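Local coordinates for Ice-binding protein (Flavobacteriaceae bacterium, PDB 5UYT) that probably binds ice through its two tandem beta-solenoid domains, acting as a multi-domain antifreeze protein, at residues I203-A215 with D327-K339. Numbering follows the deposited sequence.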
ATOM      1  N   ILE A 203       4.945   4.545  10.896  1.00 37.82           N
ATOM      2  CA  ILE A 203       3.772   4.206  11.679  1.00 37.87           C
ATOM      3  C   ILE A 203       4.173   4.353  13.148  1.00 38.77           C
ATOM      4  O   ILE A 203       5.336   4.696  13.448  1.00 40.74           O
ATOM      5  CB  ILE A 203       3.225   2.801  11.292  1.00 38.15           C
ATOM      6  CG1 ILE A 203       4.270   1.706  11.524  1.00 38.45           C
ATOM      7  CG2 ILE A 203       2.805   2.807   9.825  1.00 38.60           C
ATOM      8  CD1 ILE A 203       3.871   0.335  10.964  1.00 38.62           C
ATOM      9  N   LEU A 204       3.234   4.146  14.063  1.00 38.51           N
ATOM     10  CA  LEU A 204       3.474   4.419  15.491  1.00 39.69           C
ATOM     11  C   LEU A 204       3.554   5.923  15.787  1.00 40.01           C
ATOM     12  O   LEU A 204       3.097   6.748  14.978  1.00 39.71           O
ATOM     13  CB  LEU A 204       4.703   3.656  16.010  1.00 41.47           C
ATOM     14  CG  LEU A 204       4.556   2.130  15.975  1.00 41.65           C
ATOM     15  CD1 LEU A 204       5.769   1.449  15.358  1.00 42.44           C
ATOM     16  CD2 LEU A 204       4.262   1.615  17.378  1.00 42.92           C
ATOM     17  N   CYS A 205       4.105   6.277  16.950  1.00 39.57           N
ATOM     18  CA  CYS A 205       4.037   7.636  17.461  1.00 41.06           C
ATOM     19  C   CYS A 205       2.626   8.219  17.420  1.00 40.76           C
ATOM     20  O   CYS A 205       2.438   9.387  17.046  1.00 41.35           O
ATOM     21  CB  CYS A 205       5.009   8.569  16.733  1.00 41.33           C
ATOM     22  SG  CYS A 205       6.740   8.195  17.062  1.00 40.99           S
ATOM     23  N   GLY A 206       1.656   7.402  17.800  1.00 39.84           N
ATOM     24  CA  GLY A 206       0.269   7.847  17.955  1.00 39.45           C
ATOM     25  C   GLY A 206      -0.555   7.796  16.674  1.00 37.82           C
ATOM     26  O   GLY A 206      -1.701   8.227  16.668  1.00 37.67           O
ATOM     27  N   SER A 207       0.022   7.306  15.581  1.00 37.03           N
ATOM     28  CA  SER A 207      -0.731   7.209  14.336  1.00 36.37           C
ATOM     29  C   SER A 207      -1.837   6.172  14.525  1.00 34.78           C
ATOM     30  O   SER A 207      -1.584   5.101  15.094  1.00 34.40           O
ATOM     31  CB  SER A 207       0.191   6.829  13.175  1.00 37.42           C
ATOM     32  OG  SER A 207       0.798   5.564  13.385  1.00 39.52           O
ATOM     33  N   ALA A 208      -3.047   6.493  14.063  1.00 33.59           N
ATOM     34  CA  ALA A 208      -4.201   5.566  14.133  1.00 32.68           C
ATOM     35  C   ALA A 208      -3.952   4.230  13.447  1.00 30.58           C
ATOM     36  O   ALA A 208      -3.424   4.184  12.336  1.00 30.67           O
ATOM     37  CB  ALA A 208      -5.444   6.211  13.529  1.00 33.76           C
ATOM     38  N   VAL A 209      -4.351   3.136  14.094  1.00 29.54           N
ATOM     39  CA  VAL A 209      -4.195   1.794  13.528  1.00 27.62           C
ATOM     40  C   VAL A 209      -5.203   1.618  12.406  1.00 26.96           C
ATOM     41  O   VAL A 209      -6.411   1.796  12.637  1.00 27.15           O
ATOM     42  CB  VAL A 209      -4.442   0.682  14.574  1.00 27.91           C
ATOM     43  CG1 VAL A 209      -4.292  -0.715  13.954  1.00 27.28           C
ATOM     44  CG2 VAL A 209      -3.494   0.837  15.741  1.00 29.53           C
ATOM     45  N   LEU A 210      -4.730   1.273  11.209  1.00 25.28           N
ATOM     46  CA  LEU A 210      -5.636   1.085  10.069  1.00 25.01           C
ATOM     47  C   LEU A 210      -6.365  -0.248  10.180  1.00 24.34           C
ATOM     48  O   LEU A 210      -5.733  -1.301  10.440  1.00 24.31           O
ATOM     49  CB  LEU A 210      -4.870   1.171   8.735  1.00 24.88           C
ATOM     50  CG  LEU A 210      -4.212   2.516   8.393  1.00 25.78           C
ATOM     51  CD1 LEU A 210      -3.389   2.420   7.092  1.00 26.04           C
ATOM     52  CD2 LEU A 210      -5.242   3.627   8.303  1.00 26.83           C
ATOM     53  N   THR A 211      -7.683  -0.199   9.966  1.00 23.70           N
ATOM     54  CA  THR A 211      -8.544  -1.375  10.006  1.00 23.26           C
ATOM     55  C   THR A 211      -9.042  -1.762   8.635  1.00 22.36           C
ATOM     56  O   THR A 211      -9.381  -2.925   8.408  1.00 21.70           O
ATOM     57  CB  THR A 211      -9.786  -1.152  10.899  1.00 24.01           C
ATOM     58  OG1 THR A 211     -10.548  -0.035  10.402  1.00 24.39           O
ATOM     59  CG2 THR A 211      -9.378  -0.862  12.308  1.00 25.29           C
ATOM     60  N   GLY A 212      -9.101  -0.785   7.726  1.00 22.21           N
ATOM     61  CA  GLY A 212      -9.831  -0.986   6.481  1.00 21.77           C
ATOM     62  C   GLY A 212     -11.342  -0.959   6.767  1.00 21.88           C
ATOM     63  O   GLY A 212     -11.775  -0.738   7.919  1.00 22.21           O
ATOM     64  N   PRO A 213     -12.153  -1.167   5.724  1.00 21.59           N
ATOM     65  CA  PRO A 213     -13.619  -1.170   5.884  1.00 22.14           C
ATOM     66  C   PRO A 213     -14.120  -2.451   6.548  1.00 22.24           C
ATOM     67  O   PRO A 213     -13.352  -3.401   6.738  1.00 21.04           O
ATOM     68  CB  PRO A 213     -14.110  -1.103   4.434  1.00 21.74           C
ATOM     69  CG  PRO A 213     -13.062  -1.866   3.666  1.00 20.78           C
ATOM     70  CD  PRO A 213     -11.758  -1.455   4.331  1.00 20.72           C
ATOM     71  N   VAL A 214     -15.404  -2.462   6.938  1.00 23.18           N
ATOM     72  CA  VAL A 214     -16.050  -3.713   7.372  1.00 23.28           C
ATOM     73  C   VAL A 214     -16.183  -4.646   6.178  1.00 22.51           C
ATOM     74  O   VAL A 214     -16.657  -4.227   5.120  1.00 23.20           O
ATOM     75  CB  VAL A 214     -17.438  -3.428   7.988  1.00 24.02           C
ATOM     76  CG1 VAL A 214     -18.179  -4.724   8.309  1.00 23.82           C
ATOM     77  CG2 VAL A 214     -17.279  -2.587   9.233  1.00 25.08           C
ATOM     78  N   ALA A 215     -15.704  -5.882   6.345  1.00 21.97           N
ATOM     79  CA  ALA A 215     -15.741  -6.939   5.318  1.00 21.57           C
ATOM     80  C   ALA A 215     -17.183  -7.256   4.924  1.00 21.94           C
ATOM     81  O   ALA A 215     -18.082  -7.152   5.778  1.00 23.10           O
ATOM     82  CB  ALA A 215     -15.057  -8.211   5.824  1.00 21.58           C
ATOM     83  N   ASP A 327      -0.286  -4.924   2.942  1.00 17.43           N
ATOM     84  CA  ASP A 327       0.486  -4.795   4.172  1.00 18.32           C
ATOM     85  C   ASP A 327      -0.506  -4.418   5.261  1.00 18.08           C
ATOM     86  O   ASP A 327      -1.034  -3.290   5.273  1.00 17.50           O
ATOM     87  CB  ASP A 327       1.522  -3.665   3.957  1.00 19.32           C
ATOM     88  CG  ASP A 327       2.325  -3.315   5.198  1.00 21.39           C
ATOM     89  OD1 ASP A 327       2.127  -3.919   6.271  1.00 21.07           O
ATOM     90  OD2 ASP A 327       3.179  -2.371   5.080  1.00 21.65           O
ATOM     91  N   ALA A 328      -0.756  -5.343   6.187  1.00 17.64           N
ATOM     92  CA  ALA A 328      -1.688  -5.096   7.291  1.00 17.94           C
ATOM     93  C   ALA A 328      -1.093  -4.317   8.457  1.00 19.05           C
ATOM     94  O   ALA A 328      -1.804  -4.011   9.400  1.00 19.94           O
ATOM     95  CB  ALA A 328      -2.307  -6.416   7.782  1.00 17.82           C
ATOM     96  N   GLN A 329       0.211  -4.008   8.384  1.00 19.97           N
ATOM     97  CA  GLN A 329       0.894  -3.233   9.430  1.00 21.17           C
ATOM     98  C   GLN A 329       0.711  -3.814  10.844  1.00 22.15           C
ATOM     99  O   GLN A 329       0.639  -3.072  11.855  1.00 22.40           O
ATOM    100  CB  GLN A 329       0.501  -1.743   9.352  1.00 22.75           C
ATOM    101  CG  GLN A 329       0.645  -1.157   7.940  1.00 22.70           C
ATOM    102  CD  GLN A 329       0.433   0.371   7.847  1.00 24.09           C
ATOM    103  OE1 GLN A 329       1.213   1.068   7.194  1.00 25.54           O
ATOM    104  NE2 GLN A 329      -0.627   0.877   8.440  1.00 24.35           N
ATOM    105  N   GLY A 330       0.699  -5.137  10.933  1.00 21.91           N
ATOM    106  CA  GLY A 330       0.638  -5.835  12.223  1.00 23.83           C
ATOM    107  C   GLY A 330      -0.770  -6.173  12.710  1.00 24.80           C
ATOM    108  O   GLY A 330      -0.925  -6.805  13.753  1.00 26.80           O
ATOM    109  N   ASN A 331      -1.789  -5.727  11.977  1.00 23.87           N
ATOM    110  CA  ASN A 331      -3.200  -5.931  12.389  1.00 23.72           C
ATOM    111  C   ASN A 331      -3.805  -7.067  11.570  1.00 23.37           C
ATOM    112  O   ASN A 331      -4.231  -6.846  10.429  1.00 21.43           O
ATOM    113  CB  ASN A 331      -4.015  -4.653  12.177  1.00 23.21           C
ATOM    114  CG  ASN A 331      -5.507  -4.853  12.475  1.00 23.71           C
ATOM    115  OD1 ASN A 331      -5.928  -5.879  13.017  1.00 24.03           O
ATOM    116  ND2 ASN A 331      -6.304  -3.872  12.117  1.00 23.65           N
ATOM    117  N   GLU A 332      -3.872  -8.266  12.155  1.00 24.19           N
ATOM    118  CA  GLU A 332      -4.266  -9.463  11.374  1.00 25.38           C
ATOM    119  C   GLU A 332      -5.714  -9.383  10.903  1.00 24.21           C
ATOM    120  O   GLU A 332      -6.084 -10.002   9.891  1.00 23.56           O
ATOM    121  CB  GLU A 332      -4.013 -10.754  12.147  1.00 29.56           C
ATOM    122  CG  GLU A 332      -4.926 -10.971  13.334  1.00 34.29           C
ATOM    123  CD  GLU A 332      -4.820 -12.377  13.925  1.00 39.72           C
ATOM    124  OE1 GLU A 332      -5.225 -12.528  15.091  1.00 42.94           O
ATOM    125  OE2 GLU A 332      -4.374 -13.326  13.222  1.00 43.27           O
ATOM    126  N   ASN A 333      -6.513  -8.575  11.611  1.00 24.35           N
ATOM    127  CA  ASN A 333      -7.932  -8.361  11.234  1.00 24.27           C
ATOM    128  C   ASN A 333      -8.167  -7.283  10.186  1.00 23.66           C
ATOM    129  O   ASN A 333      -9.324  -7.028   9.803  1.00 23.16           O
ATOM    130  CB  ASN A 333      -8.796  -8.125  12.470  1.00 26.33           C
ATOM    131  CG  ASN A 333      -8.656  -9.243  13.490  1.00 26.76           C
ATOM    132  OD1 ASN A 333      -8.326  -8.992  14.634  1.00 28.91           O
ATOM    133  ND2 ASN A 333      -8.857 -10.473  13.062  1.00 26.12           N
ATOM    134  N   ALA A 334      -7.083  -6.695   9.672  1.00 22.03           N
ATOM    135  CA  ALA A 334      -7.200  -5.641   8.661  1.00 21.72           C
ATOM    136  C   ALA A 334      -7.878  -6.171   7.386  1.00 20.75           C
ATOM    137  O   ALA A 334      -7.586  -7.271   6.930  1.00 20.16           O
ATOM    138  CB  ALA A 334      -5.821  -5.098   8.307  1.00 21.50           C
ATOM    139  N   VAL A 335      -8.727  -5.341   6.779  1.00 20.46           N
ATOM    140  CA  VAL A 335      -9.467  -5.700   5.561  1.00 19.48           C
ATOM    141  C   VAL A 335      -8.976  -4.773   4.421  1.00 18.93           C
ATOM    142  O   VAL A 335      -8.708  -3.567   4.638  1.00 18.38           O
ATOM    143  CB  VAL A 335     -10.980  -5.453   5.761  1.00 19.92           C
ATOM    144  CG1 VAL A 335     -11.757  -5.526   4.432  1.00 20.08           C
ATOM    145  CG2 VAL A 335     -11.551  -6.437   6.774  1.00 20.88           C
ATOM    146  N   PHE A 336      -8.889  -5.341   3.226  1.00 17.74           N
ATOM    147  CA  PHE A 336      -8.504  -4.600   2.036  1.00 18.00           C
ATOM    148  C   PHE A 336      -9.610  -4.787   1.025  1.00 17.89           C
ATOM    149  O   PHE A 336      -9.992  -5.938   0.713  1.00 18.49           O
ATOM    150  CB  PHE A 336      -7.231  -5.198   1.445  1.00 17.64           C
ATOM    151  CG  PHE A 336      -6.069  -5.222   2.396  1.00 18.17           C
ATOM    152  CD1 PHE A 336      -5.075  -4.245   2.299  1.00 18.47           C
ATOM    153  CD2 PHE A 336      -5.956  -6.228   3.370  1.00 18.28           C
ATOM    154  CE1 PHE A 336      -3.976  -4.277   3.169  1.00 19.47           C
ATOM    155  CE2 PHE A 336      -4.855  -6.254   4.237  1.00 18.97           C
ATOM    156  CZ  PHE A 336      -3.878  -5.287   4.136  1.00 19.34           C
ATOM    157  N   VAL A 337     -10.131  -3.691   0.484  1.00 18.06           N
ATOM    158  CA  VAL A 337     -11.100  -3.823  -0.593  1.00 18.21           C
ATOM    159  C   VAL A 337     -10.563  -3.091  -1.816  1.00 18.19           C
ATOM    160  O   VAL A 337     -10.160  -1.937  -1.722  1.00 18.57           O
ATOM    161  CB  VAL A 337     -12.492  -3.286  -0.193  1.00 19.35           C
ATOM    162  CG1 VAL A 337     -13.409  -3.201  -1.426  1.00 19.43           C
ATOM    163  CG2 VAL A 337     -13.138  -4.190   0.884  1.00 19.96           C
ATOM    164  N   ILE A 338     -10.549  -3.769  -2.963  1.00 18.05           N
ATOM    165  CA  ILE A 338     -10.020  -3.166  -4.217  1.00 17.40           C
ATOM    166  C   ILE A 338     -11.163  -3.149  -5.228  1.00 18.29           C
ATOM    167  O   ILE A 338     -11.599  -4.204  -5.692  1.00 18.11           O
ATOM    168  CB  ILE A 338      -8.796  -3.966  -4.744  1.00 17.09           C
ATOM    169  CG1 ILE A 338      -7.685  -3.872  -3.668  1.00 17.18           C
ATOM    170  CG2 ILE A 338      -8.277  -3.358  -6.066  1.00 17.76           C
ATOM    171  CD1 ILE A 338      -6.496  -4.778  -3.896  1.00 19.53           C
ATOM    172  N   LYS A 339     -11.709  -1.965  -5.492  1.00 18.63           N
ATOM    173  CA  LYS A 339     -12.828  -1.819  -6.424  1.00 19.39           C
ATOM    174  C   LYS A 339     -12.218  -1.489  -7.789  1.00 19.73           C
ATOM    175  O   LYS A 339     -11.418  -0.545  -7.906  1.00 20.01           O
ATOM    176  CB  LYS A 339     -13.735  -0.640  -5.999  1.00 21.28           C
ATOM    177  CG  LYS A 339     -14.347  -0.765  -4.614  1.00 21.97           C
ATOM    178  CD  LYS A 339     -15.450   0.280  -4.398  1.00 24.30           C
ATOM    179  CE  LYS A 339     -14.832   1.649  -4.208  1.00 25.54           C
ATOM    180  NZ  LYS A 339     -15.905   2.663  -3.992  1.00 26.44           N
TER
HETATM  181  O   HOH W   1      -3.054  -1.797  10.478  1.00 24.40           O
HETATM  182  O   HOH W   2      -2.030   0.666  10.943  1.00 26.12           O
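T211 and A334 approach to 4.7 Å between their CA atoms where the irregular linker 203-215 passes the turn leading into strand 336-340, and a single backbone hydrogen bond, V335 N to T211 O (3.0 Å), ties the two backbones together. That carbonyl also receives a CA-H...O contact from A334, and G212 CA makes another to V335 O, a buried oxygen with no hydrogen-bonding partner. G212 comes so near this oxygen that a CB on it would clash. One residue back along the linker, L210 O is gripped by a side chain: with CG anti to the backbone N (chi1 175°), N331 points its amide at the linker backbone, and ND2 donates to L210 O at 3.1 Å along a nearly straight path (162°), the acceptor lying almost in the amide plane. Water 1 donates to the same oxygen and to A328 O. Were N331 replaced by an alanine, L210 O would probably keep just the water, and the linker be less firmly fixed beside the turn. Farther back, the extended chain of Q329 brings its amide between two aliphatic groups, NE2 lying 3.4 Å from L210 CD1 and OE1 3.5 Å from I203 CG2; NE2 also makes a weak bond to water 2, which accepts from L210 N. Toward the strand the packing is largely aliphatic, though V335 CB also lies 3.3 Å from P213 O. P213 sets CG against V337 CG2 (3.6 Å) and V335 CG1, while A215 CB meets the other branch of V335, CG2, at 4.0 Å. The linker joining the two Ice-binding-like domains is thus moored to the second by polar and watery links at the turn and by proline-valine packing at and just before the strand, consistent with a restrained orientation between the domains.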